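Local coordinates for protein NADH-rubredoxin oxidoreductase (Clostridium acetobutylicum, PDB 3KLJ) that catalyses the NADH-dependent reduction of rubredoxin through its FAD, passing electrons along a chain that serves oxygen detoxification in an anaerobe, at residues D187-L192 with V328-Q333; K370-I375 with D379-N384. One frame throughout, in Å; residues are numbered along the deposited sequence.

Contact 1: residues D187-L192 with V328-Q333; sequences DRDGGL and VFRSTQ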
ATOM      1  N   ASP A 187      14.339  -2.814  13.764  1.00  8.47           N
ATOM      2  CA  ASP A 187      15.374  -3.796  14.121  1.00  7.49           C
ATOM      3  C   ASP A 187      14.762  -4.882  15.004  1.00  6.71           C
ATOM      4  O   ASP A 187      13.561  -4.834  15.310  1.00  5.57           O
ATOM      5  CB  ASP A 187      16.626  -3.148  14.753  1.00  7.99           C
ATOM      6  CG  ASP A 187      16.354  -2.452  16.097  1.00  8.35           C
ATOM      7  OD1 ASP A 187      17.328  -2.294  16.868  1.00  8.18           O
ATOM      8  OD2 ASP A 187      15.205  -2.057  16.396  1.00  7.45           O
ATOM      9  N   ARG A 188      15.572  -5.865  15.403  1.00  5.86           N
ATOM     10  CA  ARG A 188      15.059  -6.985  16.177  1.00  5.49           C
ATOM     11  C   ARG A 188      14.430  -6.508  17.483  1.00  5.19           C
ATOM     12  O   ARG A 188      13.301  -6.890  17.810  1.00  5.20           O
ATOM     13  CB  ARG A 188      16.154  -8.026  16.445  1.00  5.55           C
ATOM     14  CG  ARG A 188      15.700  -9.165  17.329  1.00  4.63           C
ATOM     15  CD  ARG A 188      16.851 -10.129  17.645  1.00  5.49           C
ATOM     16  NE  ARG A 188      16.417 -11.185  18.551  1.00  3.20           N
ATOM     17  CZ  ARG A 188      16.452 -11.093  19.878  1.00  5.17           C
ATOM     18  NH1 ARG A 188      16.895  -9.982  20.462  1.00  3.82           N
ATOM     19  NH2 ARG A 188      16.036 -12.117  20.626  1.00  3.40           N
ATOM     20  N   ASP A 189      15.167  -5.682  18.216  1.00  5.10           N
ATOM     21  CA  ASP A 189      14.739  -5.186  19.526  1.00  5.12           C
ATOM     22  C   ASP A 189      13.467  -4.325  19.388  1.00  4.73           C
ATOM     23  O   ASP A 189      12.591  -4.357  20.250  1.00  4.69           O
ATOM     24  CB  ASP A 189      15.861  -4.381  20.199  1.00  5.16           C
ATOM     25  CG  ASP A 189      17.127  -5.215  20.484  1.00  6.49           C
ATOM     26  OD1 ASP A 189      18.189  -4.618  20.724  1.00  8.38           O
ATOM     27  OD2 ASP A 189      17.081  -6.460  20.479  1.00 10.21           O
ATOM     28  N   GLY A 190      13.373  -3.565  18.301  1.00  4.35           N
ATOM     29  CA  GLY A 190      12.159  -2.777  18.006  1.00  3.97           C
ATOM     30  C   GLY A 190      10.949  -3.676  17.813  1.00  3.82           C
ATOM     31  O   GLY A 190       9.896  -3.453  18.413  1.00  3.27           O
ATOM     32  N   GLY A 191      11.112  -4.706  16.983  1.00  3.92           N
ATOM     33  CA  GLY A 191      10.042  -5.659  16.703  1.00  4.33           C
ATOM     34  C   GLY A 191       9.570  -6.427  17.922  1.00  4.68           C
ATOM     35  O   GLY A 191       8.372  -6.723  18.058  1.00  4.70           O
ATOM     36  N   LEU A 192      10.507  -6.788  18.796  1.00  5.19           N
ATOM     37  CA  LEU A 192      10.166  -7.489  20.021  1.00  5.56           C
ATOM     38  C   LEU A 192       9.486  -6.544  21.009  1.00  6.19           C
ATOM     39  O   LEU A 192       8.572  -6.946  21.721  1.00  6.27           O
ATOM     40  CB  LEU A 192      11.407  -8.149  20.648  1.00  6.03           C
ATOM     41  CG  LEU A 192      11.944  -9.369  19.884  1.00  6.12           C
ATOM     42  CD1 LEU A 192      13.154  -9.946  20.607  1.00  6.64           C
ATOM     43  CD2 LEU A 192      10.862 -10.456  19.677  1.00  5.06           C
ATOM     44  N   VAL A 328      25.207   2.727  16.500  1.00 20.18           N
ATOM     45  CA  VAL A 328      23.789   2.528  16.790  1.00 19.94           C
ATOM     46  C   VAL A 328      23.473   3.055  18.180  1.00 19.62           C
ATOM     47  O   VAL A 328      24.120   2.673  19.152  1.00 19.25           O
ATOM     48  CB  VAL A 328      23.405   1.013  16.749  1.00 20.19           C
ATOM     49  CG1 VAL A 328      21.959   0.790  17.219  1.00 20.00           C
ATOM     50  CG2 VAL A 328      23.597   0.447  15.364  1.00 19.85           C
ATOM     51  N   PHE A 329      22.486   3.936  18.268  1.00 19.11           N
ATOM     52  CA  PHE A 329      21.915   4.337  19.554  1.00 19.31           C
ATOM     53  C   PHE A 329      20.492   3.800  19.722  1.00 19.63           C
ATOM     54  O   PHE A 329      19.620   4.042  18.882  1.00 19.27           O
ATOM     55  CB  PHE A 329      21.886   5.854  19.693  1.00 18.80           C
ATOM     56  CG  PHE A 329      23.225   6.502  19.586  1.00 19.99           C
ATOM     57  CD1 PHE A 329      24.085   6.524  20.673  1.00 19.30           C
ATOM     58  CD2 PHE A 329      23.619   7.110  18.403  1.00 21.37           C
ATOM     59  CE1 PHE A 329      25.328   7.137  20.583  1.00 22.11           C
ATOM     60  CE2 PHE A 329      24.869   7.727  18.306  1.00 22.32           C
ATOM     61  CZ  PHE A 329      25.715   7.743  19.399  1.00 21.97           C
ATOM     62  N   ARG A 330      20.266   3.106  20.831  1.00 19.65           N
ATOM     63  CA  ARG A 330      18.984   2.494  21.117  1.00 20.43           C
ATOM     64  C   ARG A 330      18.491   2.966  22.484  1.00 20.52           C
ATOM     65  O   ARG A 330      19.283   3.147  23.400  1.00 20.08           O
ATOM     66  CB  ARG A 330      19.142   0.972  21.092  1.00 20.48           C
ATOM     67  CG  ARG A 330      17.863   0.169  21.243  1.00 21.70           C
ATOM     68  CD  ARG A 330      18.123  -1.328  21.030  1.00 22.61           C
ATOM     69  NE  ARG A 330      18.467  -1.640  19.636  1.00 23.84           N
ATOM     70  CZ  ARG A 330      19.697  -1.903  19.183  1.00 23.19           C
ATOM     71  NH1 ARG A 330      20.745  -1.911  20.008  1.00 20.69           N
ATOM     72  NH2 ARG A 330      19.879  -2.167  17.891  1.00 21.74           N
ATOM     73  N   SER A 331      17.181   3.171  22.602  1.00 20.89           N
ATOM     74  CA  SER A 331      16.547   3.476  23.881  1.00 21.29           C
ATOM     75  C   SER A 331      15.251   2.692  24.016  1.00 22.28           C
ATOM     76  O   SER A 331      14.397   2.740  23.123  1.00 22.16           O
ATOM     77  CB  SER A 331      16.264   4.979  24.001  1.00 21.36           C
ATOM     78  OG  SER A 331      15.500   5.265  25.164  1.00 21.05           O
ATOM     79  N   THR A 332      15.114   1.963  25.120  1.00 22.44           N
ATOM     80  CA  THR A 332      13.877   1.267  25.440  1.00 23.26           C
ATOM     81  C   THR A 332      13.293   1.871  26.713  1.00 23.87           C
ATOM     82  O   THR A 332      13.942   1.887  27.757  1.00 24.17           O
ATOM     83  CB  THR A 332      14.106  -0.257  25.633  1.00 23.09           C
ATOM     84  OG1 THR A 332      14.689  -0.810  24.448  1.00 22.47           O
ATOM     85  CG2 THR A 332      12.798  -0.981  25.936  1.00 23.02           C
ATOM     86  N   GLN A 333      12.069   2.377  26.607  1.00 24.37           N
ATOM     87  CA  GLN A 333      11.339   2.921  27.751  1.00 24.66           C
ATOM     88  C   GLN A 333       9.995   2.207  27.851  1.00 24.61           C
ATOM     89  O   GLN A 333       9.695   1.360  27.017  1.00 24.58           O
ATOM     90  CB  GLN A 333      11.144   4.425  27.578  1.00 24.56           C
ATOM     91  CG  GLN A 333      12.448   5.218  27.533  1.00 25.40           C
ATOM     92  CD  GLN A 333      12.232   6.673  27.182  1.00 25.91           C
ATOM     93  OE1 GLN A 333      11.297   7.306  27.672  1.00 26.83           O
ATOM     94  NE2 GLN A 333      13.102   7.218  26.332  1.00 26.21           N
TER
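Arg330, on the edge strand 327-332, carries this contact alone on its side, reaching across to Asp187 and Asp189 at the start of helix 188-199. Just before it in the strand, Phe329 is turned to the other face of the sheet, where it packs on Leu378 and Ile381. Arg330 leaves the strand with CG anti to its backbone nitrogen (chi1 -174°), and a bend at chi3 then swings the guanidinium round to lie edge-on to Asp187. Two nitrogens close on one oxygen: NH2 lies 2.8 Å from Asp187 OD1 and NE 3.1 Å from that same OD1. The carboxylate and guanidinium are nearly coplanar, 15° apart, and OD1 is met almost along its C-O axis, a side-on salt bridge with a shared acceptor. Asp189 comes in differently. Its OD1 sits over one face of the guanidinium, 3.2 Å from Arg330 NE, so the attraction is one of charge and no N-H points at it.

The pairing joins two domains, the NADH-binding domain with its parallel sheet and the C-terminal domain with its antiparallel one. Asp187 is also the N-cap of helix 188-199: its OD2 accepts from Gly190 N at 3.0 Å, from well above the carboxylate plane. Tyr337, on the neighbouring strand 337-343, hydrogen-bonds through OH to both Asp187 OD2 and Arg330 NE. Arg188 NH1 extends the charge network, 3.5 Å from Asp189 OD2. Farther along the strand, Ser331, on the same face of the sheet as Phe329, touches Leu378, and Thr332 rests on Tyr337.

Contact 2: residues K370-I375 with D379-N384; sequences KSFDNI and DAILNN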
ATOM      1  N   LYS A 370      21.367  16.013   7.896  1.00 22.88           N
ATOM      2  CA  LYS A 370      22.013  16.827   8.913  1.00 23.14           C
ATOM      3  C   LYS A 370      23.255  16.139   9.463  1.00 23.06           C
ATOM      4  O   LYS A 370      23.216  14.971   9.853  1.00 23.03           O
ATOM      5  CB  LYS A 370      21.037  17.117  10.054  1.00 23.44           C
ATOM      6  CG  LYS A 370      21.476  18.248  10.971  1.00 24.65           C
ATOM      7  CD  LYS A 370      20.515  18.421  12.131  1.00 26.54           C
ATOM      8  CE  LYS A 370      20.572  19.849  12.658  1.00 27.85           C
ATOM      9  NZ  LYS A 370      19.358  20.133  13.453  1.00 28.83           N
ATOM     10  N   SER A 371      24.357  16.876   9.490  1.00 23.12           N
ATOM     11  CA  SER A 371      25.592  16.378  10.079  1.00 23.06           C
ATOM     12  C   SER A 371      25.643  16.737  11.559  1.00 22.84           C
ATOM     13  O   SER A 371      25.205  17.816  11.961  1.00 22.82           O
ATOM     14  CB  SER A 371      26.795  16.951   9.344  1.00 22.96           C
ATOM     15  OG  SER A 371      26.612  18.334   9.129  1.00 23.85           O
ATOM     16  N   PHE A 372      26.176  15.818  12.358  1.00 22.42           N
ATOM     17  CA  PHE A 372      26.240  15.968  13.804  1.00 22.22           C
ATOM     18  C   PHE A 372      27.698  15.954  14.222  1.00 22.13           C
ATOM     19  O   PHE A 372      28.362  14.912  14.141  1.00 22.18           O
ATOM     20  CB  PHE A 372      25.476  14.827  14.499  1.00 22.12           C
ATOM     21  CG  PHE A 372      23.991  14.856  14.256  1.00 22.18           C
ATOM     22  CD1 PHE A 372      23.454  14.352  13.070  1.00 21.05           C
ATOM     23  CD2 PHE A 372      23.128  15.400  15.211  1.00 21.53           C
ATOM     24  CE1 PHE A 372      22.089  14.394  12.835  1.00 20.50           C
ATOM     25  CE2 PHE A 372      21.754  15.436  14.992  1.00 21.08           C
ATOM     26  CZ  PHE A 372      21.232  14.932  13.802  1.00 21.87           C
ATOM     27  N   ASP A 373      28.198  17.108  14.655  1.00 21.99           N
ATOM     28  CA  ASP A 373      29.593  17.229  15.079  1.00 21.96           C
ATOM     29  C   ASP A 373      29.874  16.568  16.434  1.00 21.52           C
ATOM     30  O   ASP A 373      31.029  16.396  16.820  1.00 21.91           O
ATOM     31  CB  ASP A 373      30.062  18.696  15.058  1.00 22.25           C
ATOM     32  CG  ASP A 373      29.175  19.617  15.877  1.00 23.31           C
ATOM     33  OD1 ASP A 373      28.817  19.266  17.023  1.00 24.79           O
ATOM     34  OD2 ASP A 373      28.846  20.714  15.380  1.00 25.64           O
ATOM     35  N   ASN A 374      28.816  16.203  17.149  1.00 20.86           N
ATOM     36  CA  ASN A 374      28.945  15.462  18.392  1.00 20.30           C
ATOM     37  C   ASN A 374      28.127  14.168  18.335  1.00 19.77           C
ATOM     38  O   ASN A 374      26.899  14.199  18.329  1.00 19.37           O
ATOM     39  CB  ASN A 374      28.513  16.327  19.579  1.00 20.31           C
ATOM     40  CG  ASN A 374      29.025  15.802  20.914  1.00 20.91           C
ATOM     41  OD1 ASN A 374      29.406  16.580  21.790  1.00 22.83           O
ATOM     42  ND2 ASN A 374      29.043  14.487  21.073  1.00 20.12           N
ATOM     43  N   ILE A 375      28.816  13.034  18.286  1.00 18.99           N
ATOM     44  CA  ILE A 375      28.133  11.743  18.242  1.00 18.50           C
ATOM     45  C   ILE A 375      28.500  10.855  19.437  1.00 18.32           C
ATOM     46  O   ILE A 375      28.338   9.636  19.386  1.00 18.21           O
ATOM     47  CB  ILE A 375      28.356  11.016  16.881  1.00 18.60           C
ATOM     48  CG1 ILE A 375      29.849  10.771  16.615  1.00 18.22           C
ATOM     49  CG2 ILE A 375      27.709  11.816  15.744  1.00 18.56           C
ATOM     50  CD1 ILE A 375      30.145   9.725  15.544  1.00 18.51           C
ATOM     51  N   ASP A 379      21.893  11.420  23.756  1.00 17.21           N
ATOM     52  CA  ASP A 379      21.565  12.765  24.247  1.00 17.89           C
ATOM     53  C   ASP A 379      22.079  13.883  23.343  1.00 17.97           C
ATOM     54  O   ASP A 379      21.308  14.782  22.969  1.00 17.71           O
ATOM     55  CB  ASP A 379      22.036  12.976  25.694  1.00 17.60           C
ATOM     56  CG  ASP A 379      21.052  12.404  26.716  1.00 19.31           C
ATOM     57  OD1 ASP A 379      19.891  12.116  26.355  1.00 21.61           O
ATOM     58  OD2 ASP A 379      21.428  12.252  27.887  1.00 20.83           O
ATOM     59  N   ALA A 380      23.360  13.828  22.970  1.00 17.58           N
ATOM     60  CA  ALA A 380      23.925  14.886  22.119  1.00 17.92           C
ATOM     61  C   ALA A 380      23.233  14.972  20.750  1.00 17.64           C
ATOM     62  O   ALA A 380      23.111  16.050  20.171  1.00 17.56           O
ATOM     63  CB  ALA A 380      25.424  14.716  21.961  1.00 18.07           C
ATOM     64  N   ILE A 381      22.799  13.830  20.230  1.00 17.52           N
ATOM     65  CA  ILE A 381      22.078  13.816  18.961  1.00 17.09           C
ATOM     66  C   ILE A 381      20.684  14.426  19.144  1.00 16.76           C
ATOM     67  O   ILE A 381      20.300  15.322  18.399  1.00 16.18           O
ATOM     68  CB  ILE A 381      22.031  12.408  18.344  1.00 17.66           C
ATOM     69  CG1 ILE A 381      23.441  12.020  17.892  1.00 17.80           C
ATOM     70  CG2 ILE A 381      21.021  12.350  17.170  1.00 17.02           C
ATOM     71  CD1 ILE A 381      23.574  10.600  17.506  1.00 21.37           C
ATOM     72  N   LEU A 382      19.954  13.956  20.157  1.00 16.12           N
ATOM     73  CA  LEU A 382      18.637  14.504  20.474  1.00 15.70           C
ATOM     74  C   LEU A 382      18.636  16.029  20.617  1.00 15.33           C
ATOM     75  O   LEU A 382      17.703  16.689  20.165  1.00 14.74           O
ATOM     76  CB  LEU A 382      18.066  13.862  21.739  1.00 15.63           C
ATOM     77  CG  LEU A 382      17.706  12.371  21.720  1.00 16.55           C
ATOM     78  CD1 LEU A 382      17.286  11.905  23.112  1.00 17.01           C
ATOM     79  CD2 LEU A 382      16.613  12.062  20.701  1.00 14.65           C
ATOM     80  N   ASN A 383      19.686  16.582  21.232  1.00 15.20           N
ATOM     81  CA  ASN A 383      19.763  18.028  21.479  1.00 15.02           C
ATOM     82  C   ASN A 383      20.019  18.838  20.222  1.00 15.10           C
ATOM     83  O   ASN A 383      19.893  20.060  20.236  1.00 14.44           O
ATOM     84  CB  ASN A 383      20.842  18.355  22.528  1.00 14.80           C
ATOM     85  CG  ASN A 383      20.611  17.654  23.854  1.00 15.55           C
ATOM     86  OD1 ASN A 383      21.566  17.376  24.592  1.00 16.88           O
ATOM     87  ND2 ASN A 383      19.355  17.356  24.163  1.00 10.04           N
ATOM     88  N   ASN A 384      20.398  18.155  19.142  1.00 15.63           N
ATOM     89  CA  ASN A 384      20.741  18.823  17.880  1.00 16.40           C
ATOM     90  C   ASN A 384      19.732  18.562  16.755  1.00 16.88           C
ATOM     91  O   ASN A 384      19.979  18.875  15.588  1.00 16.54           O
ATOM     92  CB  ASN A 384      22.160  18.448  17.443  1.00 16.04           C
ATOM     93  CG  ASN A 384      23.213  19.263  18.165  1.00 16.27           C
ATOM     94  OD1 ASN A 384      23.749  20.224  17.608  1.00 16.75           O
ATOM     95  ND2 ASN A 384      23.495  18.907  19.417  1.00 15.18           N
TER
HETATM   96  O   HOH W   1      25.142  16.100  17.970  1.00 14.37           O
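Asn374 and Ala380 bring the two backbones closest, their CA atoms 6.3 Å apart, where the chain, after the irregular segment 370-375, turns back into the short helix 378-382. A water bridges them, donating to Asn374 O at 2.6 Å and to Ala380 O at 3.0 Å. The methyl of Ala380 meets the flat end of the Asn374 side chain, with CB 3.9 Å from Asn374 CG.

Phe372 supplies the apolar part. With CG anti to its carbonyl carbon (chi1 -66°), the ring is directed at the helix, and its CE2 touches Ile381 CG2 at 3.8 Å, the two side chains crossing at about a right angle. From the other side of the ring plane, and obliquely, Asn384 slides past in the opposite direction, its CB 3.9 Å from Phe372 CD2. Here the tail of the chain is being folded against the C-terminal domain: the loop after helix 356-367 and helix 378-382 together pack on the antiparallel sheet, Phe372 and Ile381 both resting on Ile347, and Ile381 also on Leu342. Phe372 also touches Ala365 of helix 356-367, and its backbone is tied to Asn345.

Polar bonds fasten the far end of the helical segment. Asn384 ND2 turns back to Ala380 O, which therefore receives both this amide and the water. The backbone N of Asn384 bonds to Ile381 O. From the opposite segment Lys370, extended beyond CG, carries its NZ to 2.6 Å from Asn384 O, the donor tilted 24° from the carbonyl plane. The ammonium probably adds a favourable charge-dipole term to this short bond, close to the end of the chain.

How the contacts relate
Contact 1 and contact 2 follow one another along the chain without overlapping, and their centres lie about 19 Å apart on the same side of the molecule. Both involve the five-stranded antiparallel sheet of the C-terminal domain. Strand 327-332, at one margin of this sheet, turns alternate side chains to its two faces: one face meets helix 188-199 of the NADH-binding domain in contact 1, and the other meets the chain's tail in contact 2. Phe329 connects them, its CZ 3.2 Å from Ile375 O and its CE2 3.3 Å from Ile381 CD1. The domain is thus packed within itself on one face and meets the NADH-binding domain partly through charged groups on the other, away from the FAD.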